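Local coordinates for protein bottromycin amidohydrolase (Streptomyces purpureus, PDB 6I5S) that probably hydrolyses an amide bond in a thiazoline-bearing bottromycin precursor at a two-zinc centre, serving as gatekeeper of bottromycin biosynthesis, at residues H94-S99 against Q116-P121; G105-G110 against V136-W141; R15-E20 against E120-L125; G110-R115 against D384-M389. All coordinates share one frame; numbering follows the deposited sequence.

Contacts 1, 2 and 4 share one sheet, and contact 3 lies outside it on the helix after strand 111-116. Contact 1 holds two of the zinc ligands, His94 and His96: the side chain of His96 lies about 2 Å from a zinc ion. Contact 4 is a second layer, its Arg115 side chain about 9 Å from zinc, and its strand 111-116 pairs with that of contact 1 through Ala95 N to Arg115 O (2.9 Å). Contact 2 lies beyond strand 111-116, its centre about 10 Å from that of contact 4, and joins it through Trp141 N to Tyr114 O (2.9 Å). Contact 3 is about 10 Å from contact 1 between centres; its His123 NE2 bonds to Val97 O at 2.8 Å.

Contact 1 of 4, residues H94-S99 against Q116-P121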
loop_
_atom_site.group_PDB
_atom_site.type_symbol
_atom_site.label_atom_id
_atom_site.label_comp_id
_atom_site.label_asym_id
_atom_site.label_seq_id
_atom_site.Cartn_x
_atom_site.Cartn_y
_atom_site.Cartn_z
ATOM N N HIS A 94 3.015 0.344 0.282
ATOM C CA HIS A 94 3.865 1.192 -0.543
ATOM C C HIS A 94 2.968 2.037 -1.434
ATOM O O HIS A 94 2.768 1.690 -2.595
ATOM C CB HIS A 94 4.802 0.358 -1.396
ATOM C CG HIS A 94 5.938 1.134 -2.033
ATOM N ND1 HIS A 94 7.266 0.806 -1.847
ATOM C CD2 HIS A 94 5.937 2.223 -2.844
ATOM C CE1 HIS A 94 8.024 1.675 -2.494
ATOM N NE2 HIS A 94 7.249 2.525 -3.133
ATOM N N ALA A 95 2.431 3.144 -0.930
ATOM C CA ALA A 95 1.532 3.987 -1.704
ATOM C C ALA A 95 2.183 5.349 -1.916
ATOM O O ALA A 95 3.048 5.766 -1.141
ATOM C CB ALA A 95 0.166 4.146 -1.018
ATOM N N HIS A 96 1.851 5.975 -3.041
ATOM C CA HIS A 96 2.266 7.336 -3.358
ATOM C C HIS A 96 0.966 8.131 -3.499
ATOM O O HIS A 96 0.472 8.367 -4.598
ATOM C CB HIS A 96 3.128 7.391 -4.603
ATOM C CG HIS A 96 4.477 6.765 -4.401
ATOM N ND1 HIS A 96 5.468 7.357 -3.643
ATOM C CD2 HIS A 96 4.977 5.575 -4.804
ATOM C CE1 HIS A 96 6.526 6.568 -3.611
ATOM N NE2 HIS A 96 6.252 5.482 -4.307
ATOM N N VAL A 97 0.416 8.516 -2.362
ATOM C CA VAL A 97 -0.809 9.309 -2.294
ATOM C C VAL A 97 -0.446 10.743 -2.620
ATOM O O VAL A 97 0.389 11.349 -1.939
ATOM C CB VAL A 97 -1.430 9.181 -0.916
ATOM C CG1 VAL A 97 -2.519 10.226 -0.739
ATOM C CG2 VAL A 97 -1.941 7.753 -0.766
ATOM N N SER A 98 -1.061 11.277 -3.689
ATOM C CA SER A 98 -0.830 12.622 -4.179
ATOM C C SER A 98 -2.106 13.438 -4.296
ATOM O O SER A 98 -2.026 14.648 -4.548
ATOM C CB SER A 98 -0.143 12.588 -5.558
ATOM O OG SER A 98 1.141 12.042 -5.429
ATOM N N SER A 99 -3.260 12.815 -4.113
ATOM C CA SER A 99 -4.534 13.514 -4.263
ATOM C C SER A 99 -5.610 12.831 -3.431
ATOM O O SER A 99 -5.497 11.668 -3.023
ATOM C CB SER A 99 -5.007 13.570 -5.733
ATOM O OG SER A 99 -5.470 12.328 -6.119
ATOM N N GLN A 116 3.338 5.888 3.134
ATOM C CA GLN A 116 3.690 6.897 2.137
ATOM C C GLN A 116 5.197 6.938 2.046
ATOM O O GLN A 116 5.860 7.533 2.898
ATOM C CB GLN A 116 3.148 8.263 2.523
ATOM C CG GLN A 116 3.568 9.374 1.569
ATOM C CD GLN A 116 2.936 9.231 0.198
ATOM O OE1 GLN A 116 1.858 8.660 0.051
ATOM N NE2 GLN A 116 3.606 9.743 -0.808
ATOM N N LEU A 117 5.734 6.307 1.012
ATOM C CA LEU A 117 7.178 6.110 0.921
ATOM C C LEU A 117 7.885 7.239 0.184
ATOM O O LEU A 117 9.064 7.107 -0.167
ATOM C CB LEU A 117 7.459 4.726 0.292
ATOM C CG LEU A 117 8.059 3.817 1.367
ATOM C CD1 LEU A 117 7.204 3.667 2.585
ATOM C CD2 LEU A 117 8.350 2.464 0.779
ATOM N N TRP A 118 7.216 8.362 -0.008
ATOM C CA TRP A 118 7.833 9.612 -0.388
ATOM C C TRP A 118 7.046 10.677 0.363
ATOM O O TRP A 118 6.237 11.367 -0.210
ATOM C CB TRP A 118 7.788 9.844 -1.900
ATOM C CG TRP A 118 8.870 10.678 -2.380
ATOM C CD1 TRP A 118 9.143 11.964 -2.022
ATOM C CD2 TRP A 118 9.859 10.296 -3.337
ATOM N NE1 TRP A 118 10.257 12.412 -2.699
ATOM C CE2 TRP A 118 10.710 11.406 -3.518
ATOM C CE3 TRP A 118 10.109 9.119 -4.062
ATOM C CZ2 TRP A 118 11.794 11.377 -4.397
ATOM C CZ3 TRP A 118 11.191 9.089 -4.929
ATOM C CH2 TRP A 118 12.019 10.214 -5.090
ATOM N N GLY A 119 7.263 10.753 1.670
ATOM C CA GLY A 119 6.436 11.610 2.508
ATOM C C GLY A 119 6.805 13.077 2.421
ATOM O O GLY A 119 7.956 13.475 2.237
ATOM N N GLU A 120 5.792 13.895 2.651
ATOM C CA GLU A 120 5.878 15.360 2.634
ATOM C C GLU A 120 5.098 15.930 3.818
ATOM O O GLU A 120 4.307 15.219 4.446
ATOM C CB GLU A 120 5.267 15.943 1.353
ATOM C CG GLU A 120 6.028 15.579 0.100
ATOM C CD GLU A 120 5.547 16.339 -1.130
ATOM O OE1 GLU A 120 4.996 17.447 -0.981
ATOM O OE2 GLU A 120 5.721 15.819 -2.251
ATOM N N PRO A 121 5.300 17.195 4.150
ATOM C CA PRO A 121 4.413 17.841 5.161
ATOM C C PRO A 121 2.924 17.678 4.883
ATOM O O PRO A 121 2.163 17.519 5.837
ATOM C CB PRO A 121 4.853 19.299 5.085
ATOM C CG PRO A 121 6.308 19.220 4.716
ATOM C CD PRO A 121 6.373 18.107 3.712
#
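Val97 N donates to Gln116 OE1 over 2.8 Å, on a lone pair in the plane of the amide, just past the His-X-His motif that ends the first barrel strand of an amidohydrolase. His94 and His96 of that motif bind one zinc ion through NE2, with Asp348 and the carboxylated lysine at position 183 completing the site. Strand 111-116 runs parallel alongside, with Ala95 bridged to Gln116 and a weak bond from Leu117 N to Ala95 O (3.5 Å). Gln116 has CG anti to its own N (chi1 176°) and then bends at chi2 (68°), which puts CD, the amide carbon, near Val97 N. The other end of the amide is also used: NE2 reaches Trp118 O at 3.1 Å, almost straight, from above the plane of the Trp118 carbonyl, so both ends fix the rotation of the group. An alanine at Gln116 would probably leave Val97 N and Trp118 O without these mates and open a gap beside the His96 backbone. Leu117 lies over one face of the His94 ring, with CB 4.2 Å from the ring centroid and CD2 close above ND1, the nitrogen that Glu228 holds by a hydrogen bond. The His96 ring is met differently, at its edge and near its plane, where Trp118 CB sits 3.8 Å from ND1.

Contact 2 of 4, residues G105-G110 against V136-W141; sequences GLLVHG and VLPRPW
The apolar seam between the end of helix 100-108 and the lead-in to strand 139-142 is made by Leu107 and Leu106 against Val136, Leu137 and Pro138. Leu107 does most of the touching. Its CG stands anti to the carbonyl carbon (chi1 -74°) and rests 3.8 Å from Pro138 CD, while the two methyls divide the work. CD2 lies against Pro138 N and CG. CD1 turns to the preceding residues, 4.1 Å from Val136 CG1 and 3.6 Å from Val136 O, a buried carbonyl oxygen with no polar partner in the model. Leu106, one residue earlier, adds its CB at 4.2 Å from Pro138 CG. In the alternating strand-helix order of the amidohydrolase barrel, this helix follows the first strand and leads into strand 111-116, to which strand 139-142 is the parallel neighbour. The helix ends in a Schellman motif: Val111 N bonds to Leu106 O and Gly110 N to Leu107 O (3.0 Å), with Gly110 at positive phi as the C-prime residue. The two leucines of the seam thus also supply the carbonyls that close the helix. On another side of the helix end, the His109 ring folds back, and ND1 donates nearly straight (169°) to Gly105 O at 2.8 Å, with that oxygen in the plane of the ring. Trp438 meets the same imidazole edge to face.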
loop_
_atom_site.group_PDB
_atom_site.type_symbol
_atom_site.label_atom_id
_atom_site.label_comp_id
_atom_site.label_asym_id
_atom_site.label_seq_id
_atom_site.Cartn_x
_atom_site.Cartn_y
_atom_site.Cartn_z
ATOM N N GLY A 105 -10.015 6.096 -3.274
ATOM C CA GLY A 105 -9.786 4.777 -3.853
ATOM C C GLY A 105 -9.343 3.760 -2.824
ATOM O O GLY A 105 -9.861 2.636 -2.780
ATOM N N LEU A 106 -8.410 4.151 -1.941
ATOM C CA LEU A 106 -7.989 3.230 -0.894
ATOM C C LEU A 106 -9.155 2.830 0.004
ATOM O O LEU A 106 -9.366 1.623 0.227
ATOM C CB LEU A 106 -6.838 3.828 -0.078
ATOM C CG LEU A 106 -5.541 4.024 -0.851
ATOM C CD1 LEU A 106 -4.554 4.836 -0.035
ATOM C CD2 LEU A 106 -4.904 2.709 -1.268
ATOM N N LEU A 107 -9.937 3.827 0.516
ATOM C CA LEU A 107 -11.006 3.529 1.460
ATOM C C LEU A 107 -12.024 2.586 0.850
ATOM O O LEU A 107 -12.500 1.656 1.496
ATOM C CB LEU A 107 -11.727 4.816 1.857
ATOM C CG LEU A 107 -10.942 5.711 2.808
ATOM C CD1 LEU A 107 -11.770 6.999 2.977
ATOM C CD2 LEU A 107 -10.724 4.992 4.123
ATOM N N VAL A 108 -12.392 2.852 -0.389
ATOM C CA VAL A 108 -13.426 2.052 -1.065
ATOM C C VAL A 108 -13.016 0.587 -1.143
ATOM O O VAL A 108 -13.867 -0.311 -1.166
ATOM C CB VAL A 108 -13.668 2.658 -2.470
ATOM C CG1 VAL A 108 -14.218 1.635 -3.430
ATOM C CG2 VAL A 108 -14.569 3.870 -2.355
ATOM N N HIS A 109 -11.708 0.318 -1.155
ATOM C CA HIS A 109 -11.201 -1.028 -1.293
ATOM C C HIS A 109 -10.737 -1.616 0.025
ATOM O O HIS A 109 -10.080 -2.671 0.014
ATOM C CB HIS A 109 -10.092 -1.077 -2.360
ATOM C CG HIS A 109 -10.648 -0.837 -3.722
ATOM N ND1 HIS A 109 -10.836 0.422 -4.239
ATOM C CD2 HIS A 109 -11.124 -1.708 -4.655
ATOM C CE1 HIS A 109 -11.435 0.328 -5.419
ATOM N NE2 HIS A 109 -11.620 -0.952 -5.696
ATOM N N GLY A 110 -11.145 -1.000 1.144
ATOM C CA GLY A 110 -10.887 -1.544 2.468
ATOM C C GLY A 110 -9.544 -1.170 3.050
ATOM O O GLY A 110 -9.148 -1.712 4.086
ATOM N N VAL A 136 -13.033 11.650 6.811
ATOM C CA VAL A 136 -12.807 10.216 6.816
ATOM C C VAL A 136 -11.679 9.923 5.843
ATOM O O VAL A 136 -11.810 10.196 4.640
ATOM C CB VAL A 136 -14.085 9.474 6.413
ATOM C CG1 VAL A 136 -13.847 7.999 6.343
ATOM C CG2 VAL A 136 -15.133 9.708 7.468
ATOM N N LEU A 137 -10.570 9.389 6.347
ATOM C CA LEU A 137 -9.479 9.064 5.433
ATOM C C LEU A 137 -8.610 7.965 6.052
ATOM O O LEU A 137 -8.692 7.690 7.256
ATOM C CB LEU A 137 -8.670 10.322 5.080
ATOM C CG LEU A 137 -8.385 11.321 6.166
ATOM C CD1 LEU A 137 -7.871 10.643 7.369
ATOM C CD2 LEU A 137 -7.402 12.342 5.651
ATOM N N PRO A 138 -7.822 7.271 5.239
ATOM C CA PRO A 138 -6.902 6.271 5.776
ATOM C C PRO A 138 -5.799 6.965 6.564
ATOM O O PRO A 138 -5.412 8.103 6.251
ATOM C CB PRO A 138 -6.320 5.595 4.530
ATOM C CG PRO A 138 -7.054 6.159 3.358
ATOM C CD PRO A 138 -7.688 7.465 3.799
ATOM N N ARG A 139 -5.250 6.226 7.529
ATOM C CA ARG A 139 -4.184 6.781 8.365
ATOM C C ARG A 139 -2.835 6.604 7.668
ATOM O O ARG A 139 -2.491 5.477 7.301
ATOM C CB ARG A 139 -4.186 6.044 9.699
ATOM C CG ARG A 139 -3.154 6.532 10.754
ATOM C CD ARG A 139 -3.537 7.933 11.303
ATOM N NE ARG A 139 -2.721 8.280 12.466
ATOM C CZ ARG A 139 -3.182 8.547 13.687
ATOM N NH1 ARG A 139 -4.485 8.560 13.961
ATOM N NH2 ARG A 139 -2.310 8.819 14.647
ATOM N N PRO A 140 -2.031 7.668 7.514
ATOM C CA PRO A 140 -0.712 7.521 6.886
ATOM C C PRO A 140 0.404 7.193 7.855
ATOM O O PRO A 140 0.388 7.548 9.045
ATOM C CB PRO A 140 -0.476 8.899 6.248
ATOM C CG PRO A 140 -1.209 9.866 7.194
ATOM C CD PRO A 140 -2.336 9.080 7.853
ATOM N N TRP A 141 1.423 6.525 7.291
ATOM C CA TRP A 141 2.725 6.333 7.917
ATOM C C TRP A 141 3.706 6.976 6.940
ATOM O O TRP A 141 3.733 6.620 5.764
ATOM C CB TRP A 141 3.016 4.852 8.160
ATOM C CG TRP A 141 4.276 4.458 8.820
ATOM C CD1 TRP A 141 4.424 4.126 10.137
ATOM C CD2 TRP A 141 5.570 4.307 8.231
ATOM N NE1 TRP A 141 5.705 3.769 10.404
ATOM C CE2 TRP A 141 6.435 3.874 9.252
ATOM C CE3 TRP A 141 6.087 4.514 6.950
ATOM C CZ2 TRP A 141 7.789 3.660 9.032
ATOM C CZ3 TRP A 141 7.429 4.252 6.720
ATOM C CH2 TRP A 141 8.264 3.855 7.759
#

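Contact 3 of 4, residues R15-E20 against E120-L125; sequences RGLLPE and EPAHLL
Leu17 and Ala122 join a type I beta turn, Arg15 to Leu18, to the first turn of helix 121-132, the helix that follows strand 111-116 in the barrel. Leu17 has CG anti to its carbonyl carbon (chi1 -68°), which directs the branch to the helix; CD1 then lies 3.6 Å from Ala122 O and 3.7 Å from His123 CD2. The leucine side chain meets that of His123 at about a right angle. His123 is held at both nitrogens: ND1 accepts from the backbone N of Glu120 (3.2 Å), the N-cap residue, and NE2 is bonded to Val97 O. The ring is therefore fixed in rotation where Leu17 leans on it. Further along the helix, Leu125 sets CG anti to its own N (chi1 -176°), and that CG touches Arg15 CG. The Leu125 methyls meet the other end of the arginine: CD1 sits over one face of the guanidinium, and CD2 is 3.9 Å from NH2. Arg15 starts away from the helix and bends at chi3, and NH2 ends beside these methyls. Both residues also touch a crystal neighbour. Leu18 CD1 meets Leu125 CD1 more loosely. A single water spans the two backbones, accepting from Leu17 N at 2.9 Å and donating to Ala122 O at 3.0 Å.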
loop_
_atom_site.group_PDB
_atom_site.type_symbol
_atom_site.label_atom_id
_atom_site.label_comp_id
_atom_site.label_asym_id
_atom_site.label_seq_id
_atom_site.Cartn_x
_atom_site.Cartn_y
_atom_site.Cartn_z
ATOM N N ARG A 15 -1.904 21.720 2.915
ATOM C CA ARG A 15 -3.263 21.171 2.838
ATOM C C ARG A 15 -3.589 20.657 1.442
ATOM O O ARG A 15 -4.746 20.400 1.131
ATOM C CB ARG A 15 -4.314 22.201 3.273
ATOM C CG ARG A 15 -4.119 22.684 4.699
ATOM C CD ARG A 15 -5.358 23.482 5.235
ATOM N NE ARG A 15 -6.587 22.680 5.192
ATOM C CZ ARG A 15 -6.992 21.850 6.154
ATOM N NH1 ARG A 15 -8.120 21.156 6.007
ATOM N NH2 ARG A 15 -6.305 21.742 7.285
ATOM N N GLY A 16 -2.569 20.440 0.616
ATOM C CA GLY A 16 -2.776 20.058 -0.786
ATOM C C GLY A 16 -3.508 18.765 -1.025
ATOM O O GLY A 16 -4.104 18.594 -2.089
ATOM N N LEU A 17 -3.497 17.832 -0.078
ATOM C CA LEU A 17 -4.279 16.629 -0.279
ATOM C C LEU A 17 -5.770 16.841 -0.072
ATOM O O LEU A 17 -6.554 15.973 -0.459
ATOM C CB LEU A 17 -3.849 15.521 0.667
ATOM C CG LEU A 17 -2.451 14.943 0.402
ATOM C CD1 LEU A 17 -2.002 14.021 1.491
ATOM C CD2 LEU A 17 -2.432 14.184 -0.990
ATOM N N LEU A 18 -6.177 17.953 0.546
ATOM C CA LEU A 18 -7.555 18.163 0.973
ATOM C C LEU A 18 -7.962 19.571 0.598
ATOM O O LEU A 18 -8.263 20.399 1.454
ATOM C CB LEU A 18 -7.714 17.919 2.472
ATOM C CG LEU A 18 -7.342 16.499 2.893
ATOM C CD1 LEU A 18 -7.186 16.408 4.396
ATOM C CD2 LEU A 18 -8.381 15.497 2.406
ATOM N N PRO A 19 -7.978 19.871 -0.690
ATOM C CA PRO A 19 -8.157 21.250 -1.112
ATOM C C PRO A 19 -9.580 21.732 -0.867
ATOM O O PRO A 19 -10.559 20.991 -1.003
ATOM C CB PRO A 19 -7.837 21.213 -2.612
ATOM C CG PRO A 19 -8.031 19.782 -3.031
ATOM C CD PRO A 19 -7.657 18.959 -1.817
ATOM N N GLU A 20 -9.677 23.011 -0.520
ATOM C CA GLU A 20 -10.976 23.635 -0.285
ATOM C C GLU A 20 -11.818 23.600 -1.552
ATOM O O GLU A 20 -11.311 23.770 -2.663
ATOM C CB GLU A 20 -10.799 25.090 0.167
ATOM C CG GLU A 20 -9.865 25.289 1.346
ATOM C CD GLU A 20 -10.599 25.389 2.662
ATOM O OE1 GLU A 20 -11.279 26.416 2.874
ATOM O OE2 GLU A 20 -10.504 24.440 3.476
ATOM N N GLU A 120 5.792 13.895 2.651
ATOM C CA GLU A 120 5.878 15.360 2.634
ATOM C C GLU A 120 5.098 15.930 3.818
ATOM O O GLU A 120 4.307 15.219 4.446
ATOM C CB GLU A 120 5.267 15.943 1.353
ATOM C CG GLU A 120 6.028 15.579 0.100
ATOM C CD GLU A 120 5.547 16.339 -1.130
ATOM O OE1 GLU A 120 4.996 17.447 -0.981
ATOM O OE2 GLU A 120 5.721 15.819 -2.251
ATOM N N PRO A 121 5.300 17.195 4.150
ATOM C CA PRO A 121 4.413 17.841 5.161
ATOM C C PRO A 121 2.924 17.678 4.883
ATOM O O PRO A 121 2.163 17.519 5.837
ATOM C CB PRO A 121 4.853 19.299 5.085
ATOM C CG PRO A 121 6.308 19.220 4.716
ATOM C CD PRO A 121 6.373 18.107 3.712
ATOM N N ALA A 122 2.494 17.627 3.602
ATOM C CA ALA A 122 1.077 17.397 3.293
ATOM C C ALA A 122 0.535 16.096 3.853
ATOM O O ALA A 122 -0.646 16.020 4.220
ATOM C CB ALA A 122 0.842 17.424 1.790
ATOM N N HIS A 123 1.359 15.042 3.917
ATOM C CA HIS A 123 0.890 13.821 4.534
ATOM C C HIS A 123 0.814 13.898 6.047
ATOM O O HIS A 123 -0.047 13.231 6.641
ATOM C CB HIS A 123 1.785 12.651 4.123
ATOM C CG HIS A 123 1.844 12.471 2.660
ATOM N ND1 HIS A 123 2.850 13.007 1.880
ATOM C CD2 HIS A 123 0.981 11.855 1.809
ATOM C CE1 HIS A 123 2.606 12.732 0.614
ATOM N NE2 HIS A 123 1.469 12.052 0.543
ATOM N N LEU A 124 1.706 14.647 6.694
ATOM C CA LEU A 124 1.546 14.903 8.122
ATOM C C LEU A 124 0.282 15.686 8.382
ATOM O O LEU A 124 -0.397 15.464 9.389
ATOM C CB LEU A 124 2.749 15.676 8.648
ATOM C CG LEU A 124 4.087 14.867 8.581
ATOM C CD1 LEU A 124 5.168 15.699 9.200
ATOM C CD2 LEU A 124 4.009 13.530 9.317
ATOM N N LEU A 125 -0.009 16.665 7.533
ATOM C CA LEU A 125 -1.276 17.396 7.681
ATOM C C LEU A 125 -2.452 16.437 7.602
ATOM O O LEU A 125 -3.379 16.484 8.433
ATOM C CB LEU A 125 -1.383 18.494 6.618
ATOM C CG LEU A 125 -2.564 19.452 6.634
ATOM C CD1 LEU A 125 -3.816 18.744 6.065
ATOM C CD2 LEU A 125 -2.858 20.009 8.020
HETATM O O HOH W 1 -2.522 17.752 2.645
#

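Contact 4 of 4, residues G110-R115 against D384-M389; sequences GVTAYR and DAYDVM
Strand 111-116 of the barrel sheet meets the short helix 383-388 through Ala113 and Arg115, which pack on Met389 and Val388. Arg115 CG and CD rest on Met389 CG, the two side chains crossing at a slant, CG to CG at 3.9 Å. The methionine then bends at chi3 (-62°), carrying CE to 4.4 Å from Ala113 CB. Val388 meets the same arginine at its far end, CG2 standing 4.0 Å from NH2, the two side chains crossing at about a right angle. The sheet is here dressed on two faces, as expected for a strand of an amidohydrolase barrel: Tyr114 and Val111 lie on helix 100-108, whereas Ala113 and Arg115 point to the helix 383-388. Arg115 is gripped at every nitrogen. NE bonds to Ala93 O, NH1 makes a salt bridge with Glu228, and NH2 bonds to Ser226 OG. A water at the edge of the guanidinium, in its plane, accepts from NH2 at 3.0 Å and donates to Val388 O. Glu228 also holds ND1 of the zinc ligand His94, which makes Arg115 a residue behind the metal shell. A leucine in its place would probably leave Glu228 without this countercharge and less firmly set against His94. At the other end of the strand, a second water lies 2.8 Å from Thr112 OG1 and donates to Tyr386 OH at 3.0 Å, spanning two hydroxyl oxygens 3.8 Å apart. Tyr386 OH is hydrogen-bonded to Gly89 O as well.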
loop_
_atom_site.group_PDB
_atom_site.type_symbol
_atom_site.label_atom_id
_atom_site.label_comp_id
_atom_site.label_asym_id
_atom_site.label_seq_id
_atom_site.Cartn_x
_atom_site.Cartn_y
_atom_site.Cartn_z
ATOM N N GLY A 110 -11.145 -1.000 1.144
ATOM C CA GLY A 110 -10.887 -1.544 2.468
ATOM C C GLY A 110 -9.544 -1.170 3.050
ATOM O O GLY A 110 -9.148 -1.712 4.086
ATOM N N VAL A 111 -8.820 -0.298 2.376
ATOM C CA VAL A 111 -7.487 0.125 2.817
ATOM C C VAL A 111 -7.666 1.325 3.743
ATOM O O VAL A 111 -8.032 2.429 3.301
ATOM C CB VAL A 111 -6.597 0.479 1.636
ATOM C CG1 VAL A 111 -5.226 0.959 2.180
ATOM C CG2 VAL A 111 -6.377 -0.693 0.701
ATOM N N THR A 112 -7.403 1.106 5.023
ATOM C CA THR A 112 -7.601 2.097 6.047
ATOM C C THR A 112 -6.307 2.717 6.561
ATOM O O THR A 112 -6.370 3.563 7.458
ATOM C CB THR A 112 -8.389 1.495 7.236
ATOM O OG1 THR A 112 -7.727 0.355 7.757
ATOM C CG2 THR A 112 -9.798 1.053 6.809
ATOM N N ALA A 113 -5.158 2.276 6.050
ATOM C CA ALA A 113 -3.861 2.852 6.375
ATOM C C ALA A 113 -2.919 2.590 5.189
ATOM O O ALA A 113 -3.174 1.732 4.339
ATOM C CB ALA A 113 -3.284 2.246 7.652
ATOM N N TYR A 114 -1.894 3.417 5.076
ATOM C CA TYR A 114 -0.912 3.212 4.018
ATOM C C TYR A 114 0.439 3.757 4.502
ATOM O O TYR A 114 0.490 4.699 5.311
ATOM C CB TYR A 114 -1.352 3.899 2.716
ATOM C CG TYR A 114 -1.520 5.433 2.807
ATOM C CD1 TYR A 114 -0.512 6.311 2.383
ATOM C CD2 TYR A 114 -2.698 5.991 3.295
ATOM C CE1 TYR A 114 -0.658 7.696 2.499
ATOM C CE2 TYR A 114 -2.882 7.399 3.396
ATOM C CZ TYR A 114 -1.872 8.239 2.966
ATOM O OH TYR A 114 -2.023 9.560 3.055
ATOM N N ARG A 115 1.509 3.166 3.967
ATOM C CA ARG A 115 2.858 3.738 4.059
ATOM C C ARG A 115 3.074 4.635 2.848
ATOM O O ARG A 115 3.025 4.200 1.685
ATOM C CB ARG A 115 3.940 2.667 4.150
ATOM C CG ARG A 115 3.807 1.782 5.358
ATOM C CD ARG A 115 5.096 0.962 5.626
ATOM N NE ARG A 115 5.557 0.228 4.419
ATOM C CZ ARG A 115 6.730 -0.382 4.285
ATOM N NH1 ARG A 115 7.054 -1.004 3.159
ATOM N NH2 ARG A 115 7.632 -0.429 5.281
ATOM N N ASP A 384 0.942 -8.031 9.701
ATOM C CA ASP A 384 2.381 -7.798 9.532
ATOM C C ASP A 384 2.658 -6.373 9.085
ATOM O O ASP A 384 3.732 -5.830 9.370
ATOM C CB ASP A 384 2.955 -8.806 8.547
ATOM C CG ASP A 384 3.448 -10.078 9.236
ATOM O OD1 ASP A 384 3.212 -10.226 10.443
ATOM O OD2 ASP A 384 4.104 -10.911 8.582
ATOM N N ALA A 385 1.705 -5.744 8.404
ATOM C CA ALA A 385 1.873 -4.322 8.069
ATOM C C ALA A 385 1.753 -3.441 9.309
ATOM O O ALA A 385 2.499 -2.474 9.478
ATOM C CB ALA A 385 0.877 -3.888 7.008
ATOM N N TYR A 386 0.837 -3.750 10.206
ATOM C CA TYR A 386 0.793 -2.957 11.437
ATOM C C TYR A 386 2.097 -3.132 12.206
ATOM O O TYR A 386 2.626 -2.191 12.784
ATOM C CB TYR A 386 -0.398 -3.366 12.291
ATOM C CG TYR A 386 -1.724 -3.017 11.602
ATOM C CD1 TYR A 386 -1.989 -1.713 11.204
ATOM C CD2 TYR A 386 -2.690 -3.985 11.338
ATOM C CE1 TYR A 386 -3.170 -1.370 10.563
ATOM C CE2 TYR A 386 -3.904 -3.654 10.673
ATOM C CZ TYR A 386 -4.115 -2.338 10.290
ATOM O OH TYR A 386 -5.282 -1.929 9.660
ATOM N N ASP A 387 2.669 -4.334 12.172
ATOM C CA ASP A 387 3.965 -4.545 12.851
ATOM C C ASP A 387 5.106 -3.756 12.204
ATOM O O ASP A 387 5.924 -3.141 12.925
ATOM C CB ASP A 387 4.330 -6.042 12.892
ATOM C CG ASP A 387 3.605 -6.784 13.990
ATOM O OD1 ASP A 387 2.885 -6.143 14.786
ATOM O OD2 ASP A 387 3.765 -8.012 14.065
ATOM N N VAL A 388 5.171 -3.742 10.881
ATOM C CA VAL A 388 6.276 -3.029 10.221
ATOM C C VAL A 388 6.176 -1.525 10.463
ATOM O O VAL A 388 7.199 -0.809 10.470
ATOM C CB VAL A 388 6.324 -3.349 8.705
ATOM C CG1 VAL A 388 5.292 -2.555 7.887
ATOM C CG2 VAL A 388 7.749 -3.097 8.196
ATOM N N MET A 389 4.962 -1.016 10.648
ATOM C CA MET A 389 4.750 0.401 10.973
ATOM C C MET A 389 4.937 0.729 12.436
ATOM O O MET A 389 4.889 1.923 12.820
ATOM C CB MET A 389 3.344 0.805 10.552
ATOM C CG MET A 389 3.141 0.846 9.040
ATOM S SD MET A 389 1.540 1.529 8.499
ATOM C CE MET A 389 0.387 0.351 9.220
HETATM O O HOH W 2 -5.851 0.966 9.788
HETATM O O HOH W 3 7.431 0.623 8.078
#